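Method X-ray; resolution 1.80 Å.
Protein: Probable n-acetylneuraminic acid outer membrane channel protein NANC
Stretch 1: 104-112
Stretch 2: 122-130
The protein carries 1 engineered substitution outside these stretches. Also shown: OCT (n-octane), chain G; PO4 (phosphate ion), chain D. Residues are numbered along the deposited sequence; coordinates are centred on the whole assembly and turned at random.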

ATOM      1  N   ARG A 104      10.160   2.352  -4.605  1.00 15.73           N
ATOM      2  CA  ARG A 104      10.473   1.812  -3.312  1.00 15.44           C
ATOM      3  C   ARG A 104      10.753   0.320  -3.420  1.00 15.88           C
ATOM      4  O   ARG A 104      10.091  -0.397  -4.168  1.00 15.79           O
ATOM      5  CB  ARG A 104       9.333   2.026  -2.345  1.00 15.82           C
ATOM      6  CG  ARG A 104       9.634   1.662  -0.897  1.00 16.52           C
ATOM      7  CD  ARG A 104       8.434   1.930  -0.050  1.00 20.16           C
ATOM      8  NE  ARG A 104       7.311   1.050  -0.365  1.00 19.67           N
ATOM      9  CZ  ARG A 104       6.076   1.207   0.093  1.00 21.87           C
ATOM     10  NH1 ARG A 104       5.781   2.219   0.915  1.00 22.45           N
ATOM     11  NH2 ARG A 104       5.127   0.359  -0.268  1.00 21.43           N
ATOM     12  N   TYR A 105      11.772  -0.101  -2.696  1.00 15.77           N
ATOM     13  CA  TYR A 105      11.982  -1.503  -2.421  1.00 16.82           C
ATOM     14  C   TYR A 105      11.816  -1.737  -0.933  1.00 16.73           C
ATOM     15  O   TYR A 105      12.435  -1.039  -0.098  1.00 18.13           O
ATOM     16  CB  TYR A 105      13.372  -1.970  -2.862  1.00 16.70           C
ATOM     17  CG  TYR A 105      13.653  -3.326  -2.261  1.00 18.13           C
ATOM     18  CD1 TYR A 105      13.103  -4.480  -2.826  1.00 18.02           C
ATOM     19  CD2 TYR A 105      14.405  -3.452  -1.097  1.00 17.50           C
ATOM     20  CE1 TYR A 105      13.332  -5.736  -2.269  1.00 17.85           C
ATOM     21  CE2 TYR A 105      14.630  -4.702  -0.525  1.00 20.58           C
ATOM     22  CZ  TYR A 105      14.087  -5.836  -1.117  1.00 20.14           C
ATOM     23  OH  TYR A 105      14.318  -7.060  -0.537  1.00 22.79           O
ATOM     24  N   ARG A 106      10.992  -2.731  -0.600  1.00 16.82           N
ATOM     25  CA  ARG A 106      10.720  -3.115   0.780  1.00 16.25           C
ATOM     26  C   ARG A 106      10.869  -4.634   0.929  1.00 16.85           C
ATOM     27  O   ARG A 106      10.419  -5.388   0.051  1.00 16.88           O
ATOM     28  CB  ARG A 106       9.296  -2.724   1.152  1.00 15.77           C
ATOM     29  CG  ARG A 106       8.909  -2.932   2.640  1.00 17.92           C
ATOM     30  CD  ARG A 106       7.527  -2.340   2.846  1.00 19.98           C
ATOM     31  NE  ARG A 106       6.460  -3.341   2.724  1.00 20.67           N
ATOM     32  CZ  ARG A 106       5.208  -3.106   2.351  1.00 22.00           C
ATOM     33  NH1 ARG A 106       4.803  -1.883   2.002  1.00 22.97           N
ATOM     34  NH2 ARG A 106       4.346  -4.109   2.327  1.00 20.53           N
ATOM     35  N   TYR A 107      11.505  -5.043   2.019  1.00 17.63           N
ATOM     36  CA  TYR A 107      11.644  -6.458   2.411  1.00 18.29           C
ATOM     37  C   TYR A 107      10.755  -6.732   3.617  1.00 18.95           C
ATOM     38  O   TYR A 107      11.051  -6.259   4.715  1.00 19.08           O
ATOM     39  CB  TYR A 107      13.098  -6.769   2.766  1.00 19.23           C
ATOM     40  CG  TYR A 107      13.349  -8.213   3.202  1.00 20.20           C
ATOM     41  CD1 TYR A 107      13.121  -9.264   2.327  1.00 19.52           C
ATOM     42  CD2 TYR A 107      13.827  -8.505   4.472  1.00 22.91           C
ATOM     43  CE1 TYR A 107      13.346 -10.587   2.707  1.00 19.71           C
ATOM     44  CE2 TYR A 107      14.071  -9.832   4.870  1.00 22.38           C
ATOM     45  CZ  TYR A 107      13.817 -10.863   3.975  1.00 23.70           C
ATOM     46  OH  TYR A 107      14.055 -12.174   4.361  1.00 24.85           O
ATOM     47  N   ASP A 108       9.686  -7.496   3.388  1.00 18.88           N
ATOM     48  CA  ASP A 108       8.719  -7.852   4.399  1.00 20.33           C
ATOM     49  C   ASP A 108       9.131  -9.182   5.031  1.00 21.32           C
ATOM     50  O   ASP A 108       9.127 -10.246   4.370  1.00 20.81           O
ATOM     51  CB  ASP A 108       7.337  -7.965   3.782  1.00 20.36           C
ATOM     52  CG  ASP A 108       6.678  -6.607   3.563  1.00 20.99           C
ATOM     53  OD1 ASP A 108       7.119  -5.599   4.169  1.00 19.46           O
ATOM     54  OD2 ASP A 108       5.717  -6.551   2.784  1.00 17.39           O
ATOM     55  N   TRP A 109       9.518  -9.093   6.292  1.00 21.96           N
ATOM     56  CA  TRP A 109      10.060 -10.219   7.041  1.00 23.27           C
ATOM     57  C   TRP A 109       9.054 -10.548   8.137  1.00 23.28           C
ATOM     58  O   TRP A 109       8.691  -9.675   8.929  1.00 23.32           O
ATOM     59  CB  TRP A 109      11.422  -9.851   7.620  1.00 23.86           C
ATOM     60  CG  TRP A 109      12.077 -10.970   8.379  1.00 25.31           C
ATOM     61  CD1 TRP A 109      12.872 -11.951   7.870  1.00 24.77           C
ATOM     62  CD2 TRP A 109      11.983 -11.220   9.794  1.00 26.77           C
ATOM     63  NE1 TRP A 109      13.288 -12.789   8.874  1.00 24.26           N
ATOM     64  CE2 TRP A 109      12.758 -12.366  10.064  1.00 26.09           C
ATOM     65  CE3 TRP A 109      11.334 -10.577  10.854  1.00 27.61           C
ATOM     66  CZ2 TRP A 109      12.902 -12.889  11.350  1.00 26.28           C
ATOM     67  CZ3 TRP A 109      11.468 -11.104  12.140  1.00 28.50           C
ATOM     68  CH2 TRP A 109      12.248 -12.254  12.374  1.00 27.39           C
ATOM     69  N   LYS A 110       8.573 -11.789   8.171  1.00 22.76           N
ATOM     70  CA  LYS A 110       7.597 -12.197   9.187  1.00 23.16           C
ATOM     71  C   LYS A 110       8.290 -12.708  10.440  1.00 23.87           C
ATOM     72  O   LYS A 110       9.172 -13.565  10.371  1.00 23.89           O
ATOM     73  CB  LYS A 110       6.655 -13.270   8.651  1.00 23.19           C
ATOM     74  CG  LYS A 110       5.573 -12.739   7.774  1.00 21.96           C
ATOM     75  CD  LYS A 110       4.754 -13.848   7.162  1.00 23.05           C
ATOM     76  CE  LYS A 110       3.657 -13.320   6.274  1.00 23.11           C
ATOM     77  NZ  LYS A 110       2.807 -14.396   5.683  1.00 24.20           N
ATOM     78  N   ALA A 111       7.877 -12.173  11.583  1.00 24.60           N
ATOM     79  CA  ALA A 111       8.437 -12.544  12.878  1.00 25.51           C
ATOM     80  C   ALA A 111       7.812 -13.846  13.393  1.00 26.41           C
ATOM     81  O   ALA A 111       8.053 -14.243  14.526  1.00 29.50           O
ATOM     82  CB  ALA A 111       8.215 -11.423  13.893  1.00 25.03           C
ATOM     83  N   TYR A 112       7.024 -14.501  12.561  1.00 26.34           N
ATOM     84  CA  TYR A 112       6.367 -15.747  12.918  1.00 26.59           C
ATOM     85  C   TYR A 112       6.499 -16.725  11.761  1.00 26.40           C
ATOM     86  O   TYR A 112       6.560 -16.318  10.592  1.00 26.92           O
ATOM     87  CB  TYR A 112       4.899 -15.510  13.242  1.00 26.50           C
ATOM     88  CG  TYR A 112       4.122 -14.778  12.168  1.00 29.78           C
ATOM     89  CD1 TYR A 112       4.186 -13.389  12.046  1.00 32.00           C
ATOM     90  CD2 TYR A 112       3.310 -15.475  11.281  1.00 32.92           C
ATOM     91  CE1 TYR A 112       3.452 -12.720  11.057  1.00 33.00           C
ATOM     92  CE2 TYR A 112       2.592 -14.824  10.296  1.00 34.45           C
ATOM     93  CZ  TYR A 112       2.658 -13.453  10.193  1.00 34.73           C
ATOM     94  OH  TYR A 112       1.931 -12.844   9.211  1.00 37.29           O
ATOM     95  N   SER A 122       8.424 -22.597   7.928  1.00 28.71           N
ATOM     96  CA  SER A 122       9.423 -21.688   7.386  1.00 27.89           C
ATOM     97  C   SER A 122       8.928 -20.267   7.629  1.00 26.84           C
ATOM     98  O   SER A 122       8.046 -20.056   8.458  1.00 25.98           O
ATOM     99  CB  SER A 122       9.644 -21.991   5.903  1.00 28.06           C
ATOM    100  OG  SER A 122      10.600 -21.119   5.313  1.00 28.68           O
ATOM    101  N   ARG A 123       9.471 -19.309   6.885  1.00 25.42           N
ATOM    102  CA  ARG A 123       9.117 -17.907   7.050  1.00 24.72           C
ATOM    103  C   ARG A 123       8.746 -17.319   5.689  1.00 23.12           C
ATOM    104  O   ARG A 123       9.528 -17.375   4.744  1.00 22.75           O
ATOM    105  CB  ARG A 123      10.316 -17.179   7.639  1.00 25.67           C
ATOM    106  CG  ARG A 123      10.000 -16.208   8.704  1.00 27.68           C
ATOM    107  CD  ARG A 123      11.269 -15.549   9.217  1.00 29.09           C
ATOM    108  NE  ARG A 123      11.891 -16.310  10.293  1.00 30.21           N
ATOM    109  CZ  ARG A 123      11.460 -16.339  11.554  1.00 29.55           C
ATOM    110  NH1 ARG A 123      10.387 -15.660  11.924  1.00 28.55           N
ATOM    111  NH2 ARG A 123      12.110 -17.069  12.446  1.00 31.80           N
ATOM    112  N   ASP A 124       7.561 -16.745   5.617  1.00 21.36           N
ATOM    113  CA  ASP A 124       7.006 -16.290   4.372  1.00 20.84           C
ATOM    114  C   ASP A 124       7.417 -14.824   4.190  1.00 19.94           C
ATOM    115  O   ASP A 124       6.614 -13.912   4.320  1.00 19.27           O
ATOM    116  CB  ASP A 124       5.498 -16.451   4.335  1.00 20.87           C
ATOM    117  CG  ASP A 124       4.880 -15.851   3.097  1.00 21.04           C
ATOM    118  OD1 ASP A 124       5.481 -15.967   2.009  1.00 23.21           O
ATOM    119  OD2 ASP A 124       3.800 -15.252   3.216  1.00 20.32           O
ATOM    120  N   ASN A 125       8.674 -14.660   3.842  1.00 19.03           N
ATOM    121  CA  ASN A 125       9.257 -13.334   3.642  1.00 19.03           C
ATOM    122  C   ASN A 125       9.073 -12.931   2.188  1.00 19.22           C
ATOM    123  O   ASN A 125       8.991 -13.786   1.281  1.00 18.81           O
ATOM    124  CB  ASN A 125      10.719 -13.337   4.007  1.00 19.29           C
ATOM    125  CG  ASN A 125      10.966 -13.808   5.413  1.00 20.33           C
ATOM    126  OD1 ASN A 125      10.163 -13.540   6.325  1.00 21.70           O
ATOM    127  ND2 ASN A 125      12.085 -14.524   5.611  1.00 20.83           N
ATOM    128  N   VAL A 126       8.992 -11.621   1.957  1.00 18.48           N
ATOM    129  CA  VAL A 126       8.599 -11.120   0.672  1.00 18.26           C
ATOM    130  C   VAL A 126       9.477  -9.948   0.207  1.00 19.03           C
ATOM    131  O   VAL A 126       9.830  -9.073   0.999  1.00 18.51           O
ATOM    132  CB  VAL A 126       7.143 -10.664   0.710  1.00 18.79           C
ATOM    133  CG1 VAL A 126       6.821  -9.848  -0.559  1.00 17.62           C
ATOM    134  CG2 VAL A 126       6.190 -11.869   0.856  1.00 19.31           C
ATOM    135  N   HIS A 127       9.828  -9.961  -1.074  1.00 19.02           N
ATOM    136  CA  HIS A 127      10.515  -8.838  -1.728  1.00 19.23           C
ATOM    137  C   HIS A 127       9.471  -8.030  -2.437  1.00 18.91           C
ATOM    138  O   HIS A 127       8.759  -8.566  -3.278  1.00 19.20           O
ATOM    139  CB  HIS A 127      11.494  -9.335  -2.777  1.00 19.47           C
ATOM    140  CG  HIS A 127      12.631 -10.137  -2.234  1.00 20.75           C
ATOM    141  ND1 HIS A 127      13.651  -9.581  -1.494  1.00 21.68           N
ATOM    142  CD2 HIS A 127      12.926 -11.456  -2.352  1.00 23.15           C
ATOM    143  CE1 HIS A 127      14.511 -10.522  -1.154  1.00 24.56           C
ATOM    144  NE2 HIS A 127      14.098 -11.669  -1.667  1.00 22.97           N
ATOM    145  N   ARG A 128       9.364  -6.735  -2.127  1.00 18.53           N
ATOM    146  CA  ARG A 128       8.301  -5.914  -2.679  1.00 18.01           C
ATOM    147  C   ARG A 128       8.826  -4.593  -3.288  1.00 18.03           C
ATOM    148  O   ARG A 128       9.609  -3.869  -2.666  1.00 16.76           O
ATOM    149  CB  ARG A 128       7.232  -5.619  -1.624  1.00 17.96           C
ATOM    150  CG  ARG A 128       6.164  -4.671  -2.126  1.00 17.47           C
ATOM    151  CD  ARG A 128       5.119  -4.374  -1.102  1.00 19.58           C
ATOM    152  NE  ARG A 128       4.188  -3.351  -1.605  1.00 19.45           N
ATOM    153  CZ  ARG A 128       2.867  -3.323  -1.423  1.00 18.88           C
ATOM    154  NH1 ARG A 128       2.234  -4.280  -0.739  1.00 19.51           N
ATOM    155  NH2 ARG A 128       2.171  -2.326  -1.962  1.00 18.74           N
ATOM    156  N   TRP A 129       8.378  -4.326  -4.515  1.00 17.74           N
ATOM    157  CA  TRP A 129       8.694  -3.097  -5.231  1.00 18.00           C
ATOM    158  C   TRP A 129       7.402  -2.322  -5.479  1.00 17.78           C
ATOM    159  O   TRP A 129       6.374  -2.900  -5.878  1.00 16.39           O
ATOM    160  CB  TRP A 129       9.335  -3.426  -6.578  1.00 17.95           C
ATOM    161  CG  TRP A 129      10.735  -3.880  -6.505  1.00 20.36           C
ATOM    162  CD1 TRP A 129      11.202  -5.173  -6.437  1.00 21.71           C
ATOM    163  CD2 TRP A 129      11.887  -3.031  -6.495  1.00 22.42           C
ATOM    164  NE1 TRP A 129      12.583  -5.160  -6.373  1.00 23.79           N
ATOM    165  CE2 TRP A 129      13.018  -3.857  -6.412  1.00 24.20           C
ATOM    166  CE3 TRP A 129      12.064  -1.640  -6.536  1.00 25.03           C
ATOM    167  CZ2 TRP A 129      14.320  -3.332  -6.379  1.00 25.51           C
ATOM    168  CZ3 TRP A 129      13.350  -1.123  -6.502  1.00 24.87           C
ATOM    169  CH2 TRP A 129      14.462  -1.971  -6.436  1.00 25.58           C
ATOM    170  N   ASP A 130       7.453  -1.003  -5.260  1.00 17.17           N
ATOM    171  CA  ASP A 130       6.371  -0.125  -5.638  1.00 16.57           C
ATOM    172  C   ASP A 130       6.928   1.019  -6.485  1.00 16.35           C
ATOM    173  O   ASP A 130       7.984   1.556  -6.178  1.00 17.01           O
ATOM    174  CB  ASP A 130       5.675   0.451  -4.404  1.00 16.64           C
ATOM    175  CG  ASP A 130       4.888  -0.593  -3.626  1.00 17.07           C
ATOM    176  OD1 ASP A 130       3.693  -0.803  -3.931  1.00 18.54           O
ATOM    177  OD2 ASP A 130       5.467  -1.148  -2.666  1.00 18.35           O
TER
HETATM  178  C1  OCT G1221      17.510 -11.275   2.213  1.00 50.70           C
HETATM  179  C2  OCT G1221      17.437  -9.854   1.628  1.00 50.85           C
HETATM  180  C3  OCT G1221      17.297  -8.785   2.727  1.00 50.27           C
HETATM  181  C4  OCT G1221      17.123  -7.356   2.178  1.00 49.06           C
HETATM  182  C5  OCT G1221      16.905  -6.334   3.320  1.00 47.21           C
HETATM  183  C6  OCT G1221      17.232  -4.887   2.895  1.00 45.79           C
HETATM  184  C7  OCT G1221      16.545  -3.819   3.771  1.00 44.02           C
HETATM  185  C8  OCT G1221      16.048  -2.608   2.956  1.00 41.71           C
HETATM  186  P   PO4 D1218      13.275 -19.786   8.923  1.00 62.98           P
HETATM  187  O1  PO4 D1218      14.564 -20.457   9.333  1.00 62.56           O
HETATM  188  O2  PO4 D1218      13.385 -18.328   9.314  1.00 62.04           O
HETATM  189  O3  PO4 D1218      13.087 -19.901   7.417  1.00 62.22           O
HETATM  190  O4  PO4 D1218      12.119 -20.462   9.634  1.00 60.96           O
HETATM  191  O   HOH W   1       7.994  -1.200  -1.825  1.00 13.68           O
HETATM  192  O   HOH W   2       6.225 -11.180   4.445  1.00 19.34           O
HETATM  193  O   HOH W   3      14.171 -15.530   7.377  1.00 54.17           O
HETATM  194  O   HOH W   4       5.752 -16.947   8.019  1.00 19.62           O

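Stretch 2 meets stretch 1 as an antiparallel strand partner, the two axes running at 159° and approaching to 4.7 Å, but its first residues make their contacts largely through side chains. S122 lies beyond reach of stretch 1. R123 reaches it with its guanidinium: NH1 donates to K110 O at 2.9 Å (N-H...O angle 159°), while R123 NE donates to O2 of the phosphate at 2.7 Å. Both acceptors sit near the guanidinium plane, as its in-plane N-H groups require, and W109 CZ2 lies over one of its faces.

D124 forms a salt bridge with the extended K110 side chain, NZ to OD2 at 2.8 Å. Water 4 joins the backbones nearby, accepting from D124 N at 3.0 Å and donating to Y112 O at 2.8 Å.

At N125 the side chain takes over a role that a backbone carbonyl would play in a regular ladder: its OD1 accepts from K110 N at 3.0 Å, with an angle of 159°. Proximity alone is not sufficient evidence, however. N125 ND2 lies 3.3 Å from Y107 OH, yet the angle is too poor for a hydrogen bond.

The ladder proper starts at V126, which pairs with D108 through two bonds, V126 N to D108 O at 2.8 Å and D108 N to V126 O at 2.9 Å.

H127 faces Y107 in a non-hydrogen-bonded pair, their rings oblique at 39°. Its side chain also reaches along the same face to Y105, where ND1 and OH are 2.8 Å apart in a hydrogen bond whose donor could be either atom.

R128 pairs with R106 on the opposite face of the sheet, with R106 N to R128 O at 2.7 Å and R128 N to R106 O at 2.8 Å. The two guanidinium groups stack despite their like charge, with centres 4.5 Å apart and planes at 30°. Each has an acid within its own stretch: R106 NE bonds D108 OD1 at 2.8 Å, and R128 NE bonds D130 OD2 at 2.8 Å.

W129 offers a ring face to Y105, whose CB stands 3.6 Å from the centroid of the W129 six-membered ring and only 8° off its normal, a clear CH-pi contact. Beneath it, W129 CA approaches R104 O at 3.2 Å.

D130 closes the register with R104: R104 N to D130 O is 2.8 Å and D130 N to R104 O is 2.9 Å. D130 OD2 also receives R104 NH2 at 2.9 Å, so this one oxygen takes salt bridges from both R104 and R128.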